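Local coordinates for Serine/threonine-protein kinase Tel1 (Chaetomium thermophilum, PDB 6SKY) that probably acts as a DNA damage sensor, phosphorylating serine or threonine residues that precede glutamine to activate checkpoint signalling after genotoxic stress, at residues A[2790-2795]-A[2935-2940]; A[2749-2754]-A[2796-2801]; A[2616-2621]-A[2847-2852]. All blocks are in the same frame, centred on the assembly; numbering follows the deposited sequence.

Contact 1: residues A[2790-2795]-A[2935-2940]; sequences LPVPEL and VLYSGW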
ATOM      1  N   LEU A2790     -26.955  29.186  11.639  1.00 43.75           N
ATOM      2  CA  LEU A2790     -27.333  30.590  11.576  1.00 43.75           C
ATOM      3  C   LEU A2790     -28.534  30.790  10.657  1.00 43.75           C
ATOM      4  O   LEU A2790     -28.926  29.857   9.950  1.00 43.75           O
ATOM      5  CB  LEU A2790     -26.142  31.419  11.099  1.00 43.75           C
ATOM      6  CG  LEU A2790     -24.847  31.204  11.876  1.00 43.75           C
ATOM      7  CD1 LEU A2790     -23.734  32.028  11.286  1.00 43.75           C
ATOM      8  CD2 LEU A2790     -25.042  31.543  13.330  1.00 43.75           C
ATOM      9  N   PRO A2791     -29.160  31.971  10.659  1.00 44.53           N
ATOM     10  CA  PRO A2791     -30.273  32.204   9.722  1.00 44.53           C
ATOM     11  C   PRO A2791     -29.893  32.046   8.259  1.00 44.53           C
ATOM     12  O   PRO A2791     -30.595  31.352   7.514  1.00 44.53           O
ATOM     13  CB  PRO A2791     -30.693  33.635  10.054  1.00 44.53           C
ATOM     14  CG  PRO A2791     -30.360  33.784  11.467  1.00 44.53           C
ATOM     15  CD  PRO A2791     -29.099  33.018  11.689  1.00 44.53           C
ATOM     16  N   VAL A2792     -28.818  32.690   7.816  1.00 41.07           N
ATOM     17  CA  VAL A2792     -28.269  32.462   6.482  1.00 41.07           C
ATOM     18  C   VAL A2792     -27.029  31.597   6.646  1.00 41.07           C
ATOM     19  O   VAL A2792     -25.947  32.125   6.924  1.00 41.07           O
ATOM     20  CB  VAL A2792     -27.940  33.781   5.775  1.00 41.07           C
ATOM     21  CG1 VAL A2792     -27.791  33.556   4.297  1.00 41.07           C
ATOM     22  CG2 VAL A2792     -29.008  34.798   6.047  1.00 41.07           C
ATOM     23  N   PRO A2793     -27.131  30.285   6.480  1.00 37.16           N
ATOM     24  CA  PRO A2793     -26.057  29.392   6.917  1.00 37.16           C
ATOM     25  C   PRO A2793     -24.764  29.593   6.141  1.00 37.16           C
ATOM     26  O   PRO A2793     -24.746  30.091   5.018  1.00 37.16           O
ATOM     27  CB  PRO A2793     -26.638  28.001   6.655  1.00 37.16           C
ATOM     28  CG  PRO A2793     -28.084  28.205   6.505  1.00 37.16           C
ATOM     29  CD  PRO A2793     -28.262  29.543   5.917  1.00 37.16           C
ATOM     30  N   GLU A2794     -23.665  29.192   6.774  1.00 35.81           N
ATOM     31  CA  GLU A2794     -22.344  29.167   6.150  1.00 35.81           C
ATOM     32  C   GLU A2794     -22.070  27.734   5.724  1.00 35.81           C
ATOM     33  O   GLU A2794     -21.661  26.906   6.537  1.00 35.81           O
ATOM     34  CB  GLU A2794     -21.270  29.667   7.108  1.00 35.81           C
ATOM     35  CG  GLU A2794     -21.411  31.116   7.517  1.00 35.81           C
ATOM     36  CD  GLU A2794     -20.446  31.507   8.616  1.00 35.81           C
ATOM     37  OE1 GLU A2794     -19.666  30.644   9.062  1.00 35.81           O
ATOM     38  OE2 GLU A2794     -20.471  32.679   9.043  1.00 35.81           O
ATOM     39  N   LEU A2795     -22.281  27.443   4.448  1.00 34.78           N
ATOM     40  CA  LEU A2795     -22.231  26.082   3.932  1.00 34.78           C
ATOM     41  C   LEU A2795     -20.981  25.823   3.097  1.00 34.78           C
ATOM     42  O   LEU A2795     -21.025  25.100   2.105  1.00 34.78           O
ATOM     43  CB  LEU A2795     -23.485  25.780   3.121  1.00 34.78           C
ATOM     44  CG  LEU A2795     -24.818  25.984   3.844  1.00 34.78           C
ATOM     45  CD1 LEU A2795     -25.966  25.853   2.878  1.00 34.78           C
ATOM     46  CD2 LEU A2795     -24.982  25.010   4.985  1.00 34.78           C
ATOM     47  N   VAL A2935     -25.104  31.868  -2.121  1.00 26.60           N
ATOM     48  CA  VAL A2935     -26.115  31.847  -1.079  1.00 26.60           C
ATOM     49  C   VAL A2935     -25.501  32.068   0.302  1.00 26.60           C
ATOM     50  O   VAL A2935     -26.126  31.773   1.311  1.00 26.60           O
ATOM     51  CB  VAL A2935     -26.926  30.546  -1.127  1.00 26.60           C
ATOM     52  CG1 VAL A2935     -27.618  30.427  -2.450  1.00 26.60           C
ATOM     53  CG2 VAL A2935     -26.025  29.373  -0.912  1.00 26.60           C
ATOM     54  N   LEU A2936     -24.282  32.584   0.358  1.00 26.51           N
ATOM     55  CA  LEU A2936     -23.682  32.951   1.624  1.00 26.51           C
ATOM     56  C   LEU A2936     -24.128  34.347   2.029  1.00 26.51           C
ATOM     57  O   LEU A2936     -24.548  35.155   1.202  1.00 26.51           O
ATOM     58  CB  LEU A2936     -22.159  32.890   1.541  1.00 26.51           C
ATOM     59  CG  LEU A2936     -21.525  31.507   1.501  1.00 26.51           C
ATOM     60  CD1 LEU A2936     -20.062  31.625   1.265  1.00 26.51           C
ATOM     61  CD2 LEU A2936     -21.766  30.796   2.785  1.00 26.51           C
ATOM     62  N   TYR A2937     -24.040  34.620   3.325  1.00 33.43           N
ATOM     63  CA  TYR A2937     -24.431  35.917   3.854  1.00 33.43           C
ATOM     64  C   TYR A2937     -23.590  37.024   3.234  1.00 33.43           C
ATOM     65  O   TYR A2937     -22.426  36.828   2.890  1.00 33.43           O
ATOM     66  CB  TYR A2937     -24.281  35.920   5.369  1.00 33.43           C
ATOM     67  CG  TYR A2937     -24.658  37.211   6.027  1.00 33.43           C
ATOM     68  CD1 TYR A2937     -25.903  37.768   5.834  1.00 33.43           C
ATOM     69  CD2 TYR A2937     -23.777  37.862   6.866  1.00 33.43           C
ATOM     70  CE1 TYR A2937     -26.251  38.942   6.436  1.00 33.43           C
ATOM     71  CE2 TYR A2937     -24.119  39.031   7.474  1.00 33.43           C
ATOM     72  CZ  TYR A2937     -25.357  39.568   7.254  1.00 33.43           C
ATOM     73  OH  TYR A2937     -25.701  40.746   7.860  1.00 33.43           O
ATOM     74  N   SER A2938     -24.191  38.204   3.094  1.00 30.25           N
ATOM     75  CA  SER A2938     -23.531  39.289   2.379  1.00 30.25           C
ATOM     76  C   SER A2938     -22.357  39.864   3.156  1.00 30.25           C
ATOM     77  O   SER A2938     -21.427  40.404   2.552  1.00 30.25           O
ATOM     78  CB  SER A2938     -24.529  40.389   2.063  1.00 30.25           C
ATOM     79  OG  SER A2938     -24.836  41.134   3.220  1.00 30.25           O
ATOM     80  N   GLY A2939     -22.382  39.780   4.486  1.00 27.52           N
ATOM     81  CA  GLY A2939     -21.257  40.246   5.273  1.00 27.52           C
ATOM     82  C   GLY A2939     -20.052  39.342   5.197  1.00 27.52           C
ATOM     83  O   GLY A2939     -18.940  39.784   5.485  1.00 27.52           O
ATOM     84  N   TRP A2940     -20.264  38.078   4.858  1.00 21.91           N
ATOM     85  CA  TRP A2940     -19.239  37.125   4.449  1.00 21.91           C
ATOM     86  C   TRP A2940     -18.942  37.455   3.002  1.00 21.91           C
ATOM     87  O   TRP A2940     -19.599  36.958   2.093  1.00 21.91           O
ATOM     88  CB  TRP A2940     -19.774  35.710   4.596  1.00 21.91           C
ATOM     89  CG  TRP A2940     -18.810  34.600   4.797  1.00 21.91           C
ATOM     90  CD1 TRP A2940     -18.551  33.966   5.959  1.00 21.91           C
ATOM     91  CD2 TRP A2940     -18.036  33.937   3.799  1.00 21.91           C
ATOM     92  NE1 TRP A2940     -17.647  32.966   5.764  1.00 21.91           N
ATOM     93  CE2 TRP A2940     -17.316  32.927   4.438  1.00 21.91           C
ATOM     94  CE3 TRP A2940     -17.872  34.109   2.427  1.00 21.91           C
ATOM     95  CZ2 TRP A2940     -16.446  32.096   3.758  1.00 21.91           C
ATOM     96  CZ3 TRP A2940     -17.012  33.284   1.760  1.00 21.91           C
ATOM     97  CH2 TRP A2940     -16.309  32.293   2.422  1.00 21.91           C
TER

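Contact 2: residues A[2749-2754]-A[2796-2801]; sequences ISMLGH and VPFRLT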
ATOM      1  N   ILE A2749      -4.461  26.092   7.715  1.00 18.13           N
ATOM      2  CA  ILE A2749      -5.640  26.529   8.452  1.00 18.13           C
ATOM      3  C   ILE A2749      -6.914  26.082   7.758  1.00 18.13           C
ATOM      4  O   ILE A2749      -7.923  25.851   8.416  1.00 18.13           O
ATOM      5  CB  ILE A2749      -5.626  28.048   8.676  1.00 18.13           C
ATOM      6  CG1 ILE A2749      -6.598  28.420   9.790  1.00 18.13           C
ATOM      7  CG2 ILE A2749      -6.012  28.775   7.418  1.00 18.13           C
ATOM      8  CD1 ILE A2749      -6.336  27.745  11.084  1.00 18.13           C
ATOM      9  N   SER A2750      -6.891  25.896   6.442  1.00 17.72           N
ATOM     10  CA  SER A2750      -8.076  25.410   5.752  1.00 17.72           C
ATOM     11  C   SER A2750      -8.398  23.980   6.153  1.00 17.72           C
ATOM     12  O   SER A2750      -9.544  23.663   6.487  1.00 17.72           O
ATOM     13  CB  SER A2750      -7.870  25.522   4.247  1.00 17.72           C
ATOM     14  OG  SER A2750      -7.823  26.875   3.857  1.00 17.72           O
ATOM     15  N   MET A2751      -7.398  23.101   6.149  1.00 20.27           N
ATOM     16  CA  MET A2751      -7.653  21.723   6.562  1.00 20.27           C
ATOM     17  C   MET A2751      -8.027  21.644   8.033  1.00 20.27           C
ATOM     18  O   MET A2751      -8.978  20.950   8.406  1.00 20.27           O
ATOM     19  CB  MET A2751      -6.444  20.843   6.278  1.00 20.27           C
ATOM     20  CG  MET A2751      -6.331  20.400   4.847  1.00 20.27           C
ATOM     21  SD  MET A2751      -7.842  19.683   4.209  1.00 20.27           S
ATOM     22  CE  MET A2751      -8.402  20.978   3.121  1.00 20.27           C
ATOM     23  N   LEU A2752      -7.292  22.350   8.886  1.00 16.30           N
ATOM     24  CA  LEU A2752      -7.548  22.274  10.316  1.00 16.30           C
ATOM     25  C   LEU A2752      -8.910  22.842  10.676  1.00 16.30           C
ATOM     26  O   LEU A2752      -9.565  22.343  11.590  1.00 16.30           O
ATOM     27  CB  LEU A2752      -6.448  23.004  11.067  1.00 16.30           C
ATOM     28  CG  LEU A2752      -5.737  22.203  12.137  1.00 16.30           C
ATOM     29  CD1 LEU A2752      -4.328  22.688  12.265  1.00 16.30           C
ATOM     30  CD2 LEU A2752      -6.471  22.385  13.424  1.00 16.30           C
ATOM     31  N   GLY A2753      -9.355  23.886   9.980  1.00 15.89           N
ATOM     32  CA  GLY A2753     -10.663  24.434  10.236  1.00 15.89           C
ATOM     33  C   GLY A2753     -11.795  23.680   9.594  1.00 15.89           C
ATOM     34  O   GLY A2753     -12.937  23.832  10.023  1.00 15.89           O
ATOM     35  N   HIS A2754     -11.523  22.893   8.559  1.00 16.33           N
ATOM     36  CA  HIS A2754     -12.521  21.934   8.109  1.00 16.33           C
ATOM     37  C   HIS A2754     -12.718  20.835   9.143  1.00 16.33           C
ATOM     38  O   HIS A2754     -13.851  20.500   9.496  1.00 16.33           O
ATOM     39  CB  HIS A2754     -12.117  21.341   6.765  1.00 16.33           C
ATOM     40  CG  HIS A2754     -12.834  20.074   6.426  1.00 16.33           C
ATOM     41  ND1 HIS A2754     -14.186  20.032   6.170  1.00 16.33           N
ATOM     42  CD2 HIS A2754     -12.390  18.802   6.313  1.00 16.33           C
ATOM     43  CE1 HIS A2754     -14.541  18.789   5.911  1.00 16.33           C
ATOM     44  NE2 HIS A2754     -13.470  18.022   5.994  1.00 16.33           N
ATOM     45  N   VAL A2796     -19.852  26.399   3.491  1.00 24.49           N
ATOM     46  CA  VAL A2796     -18.577  26.142   2.830  1.00 24.49           C
ATOM     47  C   VAL A2796     -17.622  25.570   3.866  1.00 24.49           C
ATOM     48  O   VAL A2796     -17.718  25.923   5.046  1.00 24.49           O
ATOM     49  CB  VAL A2796     -18.000  27.412   2.191  1.00 24.49           C
ATOM     50  CG1 VAL A2796     -18.765  27.774   0.954  1.00 24.49           C
ATOM     51  CG2 VAL A2796     -18.032  28.548   3.180  1.00 24.49           C
ATOM     52  N   PRO A2797     -16.692  24.694   3.487  1.00 22.63           N
ATOM     53  CA  PRO A2797     -15.773  24.143   4.485  1.00 22.63           C
ATOM     54  C   PRO A2797     -14.744  25.143   4.975  1.00 22.63           C
ATOM     55  O   PRO A2797     -14.304  25.047   6.125  1.00 22.63           O
ATOM     56  CB  PRO A2797     -15.123  22.974   3.741  1.00 22.63           C
ATOM     57  CG  PRO A2797     -15.259  23.310   2.333  1.00 22.63           C
ATOM     58  CD  PRO A2797     -16.521  24.060   2.177  1.00 22.63           C
ATOM     59  N   PHE A2798     -14.348  26.092   4.139  1.00 15.61           N
ATOM     60  CA  PHE A2798     -13.381  27.116   4.498  1.00 15.61           C
ATOM     61  C   PHE A2798     -13.492  28.231   3.474  1.00 15.61           C
ATOM     62  O   PHE A2798     -14.230  28.123   2.497  1.00 15.61           O
ATOM     63  CB  PHE A2798     -11.961  26.548   4.573  1.00 15.61           C
ATOM     64  CG  PHE A2798     -11.621  25.579   3.478  1.00 15.61           C
ATOM     65  CD1 PHE A2798     -11.650  24.223   3.706  1.00 15.61           C
ATOM     66  CD2 PHE A2798     -11.247  26.024   2.232  1.00 15.61           C
ATOM     67  CE1 PHE A2798     -11.331  23.346   2.714  1.00 15.61           C
ATOM     68  CE2 PHE A2798     -10.932  25.144   1.248  1.00 15.61           C
ATOM     69  CZ  PHE A2798     -10.971  23.808   1.489  1.00 15.61           C
ATOM     70  N   ARG A2799     -12.752  29.307   3.705  1.00 16.49           N
ATOM     71  CA  ARG A2799     -12.783  30.469   2.823  1.00 16.49           C
ATOM     72  C   ARG A2799     -11.767  30.289   1.705  1.00 16.49           C
ATOM     73  O   ARG A2799     -10.563  30.245   1.953  1.00 16.49           O
ATOM     74  CB  ARG A2799     -12.508  31.751   3.597  1.00 16.49           C
ATOM     75  CG  ARG A2799     -12.648  32.967   2.743  1.00 16.49           C
ATOM     76  CD  ARG A2799     -12.487  34.232   3.517  1.00 16.49           C
ATOM     77  NE  ARG A2799     -12.863  35.370   2.703  1.00 16.49           N
ATOM     78  CZ  ARG A2799     -14.034  35.975   2.772  1.00 16.49           C
ATOM     79  NH1 ARG A2799     -14.302  36.991   1.985  1.00 16.49           N
ATOM     80  NH2 ARG A2799     -14.929  35.568   3.635  1.00 16.49           N
ATOM     81  N   LEU A2800     -12.257  30.160   0.479  1.00 20.83           N
ATOM     82  CA  LEU A2800     -11.426  30.011  -0.707  1.00 20.83           C
ATOM     83  C   LEU A2800     -11.998  30.847  -1.840  1.00 20.83           C
ATOM     84  O   LEU A2800     -12.232  30.358  -2.943  1.00 20.83           O
ATOM     85  CB  LEU A2800     -11.306  28.548  -1.112  1.00 20.83           C
ATOM     86  CG  LEU A2800     -10.089  28.099  -1.905  1.00 20.83           C
ATOM     87  CD1 LEU A2800      -8.842  28.360  -1.124  1.00 20.83           C
ATOM     88  CD2 LEU A2800     -10.208  26.635  -2.206  1.00 20.83           C
ATOM     89  N   THR A2801     -12.276  32.115  -1.571  1.00 22.14           N
ATOM     90  CA  THR A2801     -12.844  32.986  -2.585  1.00 22.14           C
ATOM     91  C   THR A2801     -11.816  33.266  -3.680  1.00 22.14           C
ATOM     92  O   THR A2801     -10.704  32.750  -3.671  1.00 22.14           O
ATOM     93  CB  THR A2801     -13.342  34.275  -1.947  1.00 22.14           C
ATOM     94  OG1 THR A2801     -12.231  35.049  -1.498  1.00 22.14           O
ATOM     95  CG2 THR A2801     -14.205  33.955  -0.772  1.00 22.14           C
TER

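Contact 3: residues A[2616-2621]-A[2847-2852]; sequences LRQDAI and LYQWSI. Unlike the reference sequence in segment 2847-2852: L2847 (reference Phe). Residues 2848, 2849, 2850, 2851, 2852 of segment 2847-2852 come from a tag, linker or insertion.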
ATOM      1  N   LEU A2616     -15.342  35.765  25.611  1.00 39.44           N
ATOM      2  CA  LEU A2616     -13.972  35.486  25.233  1.00 39.44           C
ATOM      3  C   LEU A2616     -13.495  34.131  25.711  1.00 39.44           C
ATOM      4  O   LEU A2616     -12.424  33.690  25.290  1.00 39.44           O
ATOM      5  CB  LEU A2616     -13.034  36.555  25.780  1.00 39.44           C
ATOM      6  CG  LEU A2616     -13.004  37.918  25.111  1.00 39.44           C
ATOM      7  CD1 LEU A2616     -14.083  38.791  25.671  1.00 39.44           C
ATOM      8  CD2 LEU A2616     -11.660  38.537  25.349  1.00 39.44           C
ATOM      9  N   ARG A2617     -14.246  33.457  26.576  1.00 34.93           N
ATOM     10  CA  ARG A2617     -13.800  32.144  27.012  1.00 34.93           C
ATOM     11  C   ARG A2617     -13.961  31.113  25.905  1.00 34.93           C
ATOM     12  O   ARG A2617     -13.145  30.195  25.796  1.00 34.93           O
ATOM     13  CB  ARG A2617     -14.546  31.715  28.265  1.00 34.93           C
ATOM     14  CG  ARG A2617     -13.762  30.757  29.108  1.00 34.93           C
ATOM     15  CD  ARG A2617     -14.645  30.039  30.084  1.00 34.93           C
ATOM     16  NE  ARG A2617     -13.862  29.188  30.967  1.00 34.93           N
ATOM     17  CZ  ARG A2617     -13.675  27.888  30.783  1.00 34.93           C
ATOM     18  NH1 ARG A2617     -12.945  27.198  31.641  1.00 34.93           N
ATOM     19  NH2 ARG A2617     -14.219  27.278  29.747  1.00 34.93           N
ATOM     20  N   GLN A2618     -14.979  31.260  25.061  1.00 34.92           N
ATOM     21  CA  GLN A2618     -15.077  30.433  23.866  1.00 34.92           C
ATOM     22  C   GLN A2618     -13.854  30.608  22.980  1.00 34.92           C
ATOM     23  O   GLN A2618     -13.246  29.628  22.534  1.00 34.92           O
ATOM     24  CB  GLN A2618     -16.343  30.788  23.093  1.00 34.92           C
ATOM     25  CG  GLN A2618     -17.622  30.567  23.856  1.00 34.92           C
ATOM     26  CD  GLN A2618     -17.849  29.116  24.181  1.00 34.92           C
ATOM     27  OE1 GLN A2618     -17.803  28.715  25.338  1.00 34.92           O
ATOM     28  NE2 GLN A2618     -18.092  28.318  23.159  1.00 34.92           N
ATOM     29  N   ASP A2619     -13.480  31.860  22.716  1.00 33.15           N
ATOM     30  CA  ASP A2619     -12.334  32.141  21.866  1.00 33.15           C
ATOM     31  C   ASP A2619     -11.047  31.609  22.470  1.00 33.15           C
ATOM     32  O   ASP A2619     -10.191  31.092  21.750  1.00 33.15           O
ATOM     33  CB  ASP A2619     -12.220  33.639  21.619  1.00 33.15           C
ATOM     34  CG  ASP A2619     -13.323  34.170  20.732  1.00 33.15           C
ATOM     35  OD1 ASP A2619     -14.302  33.440  20.494  1.00 33.15           O
ATOM     36  OD2 ASP A2619     -13.210  35.321  20.266  1.00 33.15           O
ATOM     37  N   ALA A2620     -10.894  31.712  23.791  1.00 26.81           N
ATOM     38  CA  ALA A2620      -9.669  31.250  24.434  1.00 26.81           C
ATOM     39  C   ALA A2620      -9.572  29.732  24.429  1.00 26.81           C
ATOM     40  O   ALA A2620      -8.505  29.169  24.149  1.00 26.81           O
ATOM     41  CB  ALA A2620      -9.603  31.780  25.858  1.00 26.81           C
ATOM     42  N   ILE A2621     -10.676  29.050  24.730  1.00 27.25           N
ATOM     43  CA  ILE A2621     -10.703  27.595  24.665  1.00 27.25           C
ATOM     44  C   ILE A2621     -10.378  27.114  23.261  1.00 27.25           C
ATOM     45  O   ILE A2621      -9.588  26.181  23.074  1.00 27.25           O
ATOM     46  CB  ILE A2621     -12.071  27.076  25.133  1.00 27.25           C
ATOM     47  CG1 ILE A2621     -12.252  27.292  26.626  1.00 27.25           C
ATOM     48  CG2 ILE A2621     -12.201  25.629  24.833  1.00 27.25           C
ATOM     49  CD1 ILE A2621     -11.393  26.416  27.444  1.00 27.25           C
ATOM     50  N   LEU A2847     -17.801  24.639  31.511  1.00 41.52           N
ATOM     51  CA  LEU A2847     -18.125  25.990  31.094  1.00 41.52           C
ATOM     52  C   LEU A2847     -18.059  26.198  29.594  1.00 41.52           C
ATOM     53  O   LEU A2847     -18.286  27.318  29.135  1.00 41.52           O
ATOM     54  CB  LEU A2847     -17.187  26.977  31.787  1.00 41.52           C
ATOM     55  CG  LEU A2847     -17.307  27.058  33.304  1.00 41.52           C
ATOM     56  CD1 LEU A2847     -16.179  27.871  33.882  1.00 41.52           C
ATOM     57  CD2 LEU A2847     -18.626  27.679  33.655  1.00 41.52           C
ATOM     58  N   TYR A2848     -17.750  25.167  28.818  1.00 37.75           N
ATOM     59  CA  TYR A2848     -17.711  25.291  27.370  1.00 37.75           C
ATOM     60  C   TYR A2848     -19.091  24.993  26.805  1.00 37.75           C
ATOM     61  O   TYR A2848     -19.680  23.958  27.115  1.00 37.75           O
ATOM     62  CB  TYR A2848     -16.667  24.352  26.767  1.00 37.75           C
ATOM     63  CG  TYR A2848     -16.493  24.556  25.289  1.00 37.75           C
ATOM     64  CD1 TYR A2848     -15.857  25.678  24.800  1.00 37.75           C
ATOM     65  CD2 TYR A2848     -16.978  23.639  24.383  1.00 37.75           C
ATOM     66  CE1 TYR A2848     -15.710  25.875  23.461  1.00 37.75           C
ATOM     67  CE2 TYR A2848     -16.837  23.831  23.043  1.00 37.75           C
ATOM     68  CZ  TYR A2848     -16.205  24.948  22.587  1.00 37.75           C
ATOM     69  OH  TYR A2848     -16.063  25.140  21.240  1.00 37.75           O
ATOM     70  N   GLN A2849     -19.608  25.905  25.989  1.00 40.50           N
ATOM     71  CA  GLN A2849     -20.930  25.756  25.399  1.00 40.50           C
ATOM     72  C   GLN A2849     -20.811  25.120  24.024  1.00 40.50           C
ATOM     73  O   GLN A2849     -20.018  25.568  23.195  1.00 40.50           O
ATOM     74  CB  GLN A2849     -21.632  27.109  25.277  1.00 40.50           C
ATOM     75  CG  GLN A2849     -21.422  28.042  26.445  1.00 40.50           C
ATOM     76  CD  GLN A2849     -22.117  27.575  27.702  1.00 40.50           C
ATOM     77  OE1 GLN A2849     -21.696  27.897  28.811  1.00 40.50           O
ATOM     78  NE2 GLN A2849     -23.193  26.820  27.537  1.00 40.50           N
ATOM     79  N   TRP A2850     -21.609  24.091  23.777  1.00 38.75           N
ATOM     80  CA  TRP A2850     -21.554  23.373  22.515  1.00 38.75           C
ATOM     81  C   TRP A2850     -22.598  23.839  21.520  1.00 38.75           C
ATOM     82  O   TRP A2850     -22.715  23.254  20.444  1.00 38.75           O
ATOM     83  CB  TRP A2850     -21.703  21.879  22.755  1.00 38.75           C
ATOM     84  CG  TRP A2850     -20.535  21.305  23.419  1.00 38.75           C
ATOM     85  CD1 TRP A2850     -20.315  21.231  24.749  1.00 38.75           C
ATOM     86  CD2 TRP A2850     -19.400  20.726  22.788  1.00 38.75           C
ATOM     87  NE1 TRP A2850     -19.114  20.632  24.996  1.00 38.75           N
ATOM     88  CE2 TRP A2850     -18.532  20.310  23.801  1.00 38.75           C
ATOM     89  CE3 TRP A2850     -19.035  20.515  21.462  1.00 38.75           C
ATOM     90  CZ2 TRP A2850     -17.323  19.695  23.532  1.00 38.75           C
ATOM     91  CZ3 TRP A2850     -17.844  19.904  21.201  1.00 38.75           C
ATOM     92  CH2 TRP A2850     -16.998  19.505  22.224  1.00 38.75           C
ATOM     93  N   SER A2851     -23.359  24.868  21.855  1.00 50.28           N
ATOM     94  CA  SER A2851     -24.216  25.546  20.907  1.00 50.28           C
ATOM     95  C   SER A2851     -23.884  27.023  20.953  1.00 50.28           C
ATOM     96  O   SER A2851     -23.083  27.477  21.770  1.00 50.28           O
ATOM     97  CB  SER A2851     -25.696  25.317  21.211  1.00 50.28           C
ATOM     98  OG  SER A2851     -26.503  26.174  20.429  1.00 50.28           O
ATOM     99  N   ILE A2852     -24.508  27.781  20.069  1.00 60.10           N
ATOM    100  CA  ILE A2852     -24.229  29.201  19.929  1.00 60.10           C
ATOM    101  C   ILE A2852     -25.444  29.952  20.456  1.00 60.10           C
ATOM    102  O   ILE A2852     -26.537  29.880  19.881  1.00 60.10           O
ATOM    103  CB  ILE A2852     -23.887  29.562  18.477  1.00 60.10           C
ATOM    104  CG1 ILE A2852     -23.683  31.062  18.308  1.00 60.10           C
ATOM    105  CG2 ILE A2852     -24.919  29.009  17.508  1.00 60.10           C
ATOM    106  CD1 ILE A2852     -23.131  31.419  16.958  1.00 60.10           C
TER

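Contact 1: residues A[2790-2795]-A[2935-2940]
V2792 carries the largest share of this contact, which is made by apolar side chains and backbone rather than by polar bonds between the segments. Its CB faces the other segment, and with CG1 anti to the backbone N (chi1 -162°) that methyl reaches the peptide of 2935-2936, lying 3.9 Å from V2935 O. The branched CB sits between the two segments, so that V2792 CB and Y2937 CB come within 4.3 Å, while CG2 meets the Y2937 ring at a slant. A short, branched side chain suits this close passage of two backbones. Farther along, L2936 does the reaching: its CD2 rests on the backbone of the other segment, 3.8 Å from L2795 N and equally near P2793 O and E2794 CA.

Residues 2790-2795 belong to the activation loop of the kinase, which follows the magnesium ligand D2779, and residues 2935-2940 to the FATC region at the C-terminal end, so the contact ties the activation loop to a hallmark of the PIKK family. The FATC segment is bent by a type I turn from Y2937 to W2940, closed by a weak bond from W2940 N to Y2937 O. This turn brings the indole beside L2936, whose CD1 lies 3.4 Å above one ring face near the rim.

E2794 approaches that indole with an extended chain, OE2 ending 3.9 Å from W2940 CD1; carboxylate and ring planes cross at 56°. Its other oxygen, OE1, accepts a hydrogen bond from D2760 N in the catalytic loop, which would fix the rotation of the carboxylate. P2793 CB points away from the FATC segment, and both P2793 and L2795 pack on R2314 of the second subunit.

Contact 2: residues A[2749-2754]-A[2796-2801]
The F2798 ring is wedged against one side of helix 2732-2755, and around it the packing is close. Its chi1 of 41° tucks CG in between the backbone N and C, sterically the least favoured of the three staggered arrangements, and from there the ring lies against the turn formed by S2750 to H2754. S2750 CB sits over one face, 3.9 Å from the ring centroid and only 15° off the normal, a CH-pi contact. A serine suits the spot because its CB is small enough for the ring to come close to the helix, while its OG is satisfied by T2746 O one turn back. S2750 O, already accepting the helical bond from H2754 N, is 3.5 Å from F2798 CD1. M2751 starts off pointing away, but its chain bends at chi2 and chi3 and brings CE back to within 3.8 Å of F2798 CE1, at a slant to the ring.

The opposite face of the phenyl is taken by its own neighbour, P2797 CG, and L2800 CD2 lies at the edge in plane. This is the PFRLT stretch that ends the activation loop of the kinase and anchors it on the C-lobe, here on a long C-lobe helix; A2927 of helix 2916-2927, in the FATC region, also touches F2798.

Toward H2754 the contact loosens. The imidazole, with CG anti to the backbone N, crosses the proline ring obliquely, and its nearest approach is H2754 ND1 to P2797 CB at 3.9 Å. H2754 CB reaches the phenyl merely at its edge, 4.2 Å from F2798 CD1. This histidine is the one touching residue that is partly exposed, and its carbonyl oxygen accepts a hydrogen bond from K2909 NZ.

Contact 3: residues A[2616-2621]-A[2847-2852]
R2617 NH2 is gripped by one salt bridge, to D2845 OD2, and the extended arginine chain carries it there from helix 2616-2632. L2847, which differs from the reference sequence, crosses the guanidinium at about a right angle and lays CB over one face, 3.6 Å from R2617 NH2. An alanine in place of R2617 would remove the guanidinium and would probably loosen the link to D2845 and the packing against L2847.

Q2618, bent at chi2, turns its amide to the backbone of Q2849, which, like the rest of 2848-2852, comes from an insertion into the natural sequence. Both bonds are weak. The one from Q2849 N to Q2618 OE1 is 3.4 Å long but almost straight at 178°. The one from Q2618 NE2 to Q2849 O, also 3.4 Å, is clearly bent. An amide suits this place because it offers an acceptor and a donor side by side. The ring of inserted Y2848 lies 20° from the amide plane, and I2621 CG2 packs 3.7 Å from Y2848 CD1. Helix 2616-2632 follows the strand bearing the nucleotide-pocket lysine K2610, a position matching helix C in the N-lobe of the protein kinase fold.

Overall arrangement
From the N terminus, contact 3 opens first, on helix 2616-2632, and contact 2 next, on helix 2732-2755. The chain then passes the magnesium ligands N2765 and D2779 and enters the first half of contact 1, at 2790-2795. Residues 2796-2801 follow directly and close the loop of contact 2. Contact 3 closes at 2847-2852, so contact 2 falls wholly within its span, whereas contact 1, completed at 2935-2940, crosses both. The FATC end is thereby tied to the activation loop, that loop to the C-lobe, and an N-lobe helix to the loop between helices 2832-2843 and 2854-2860. Contacts 1 and 2 meet where W2940 packs on R2799, T2801 and V2796; L2790 and I2852 join contacts 1 and 3.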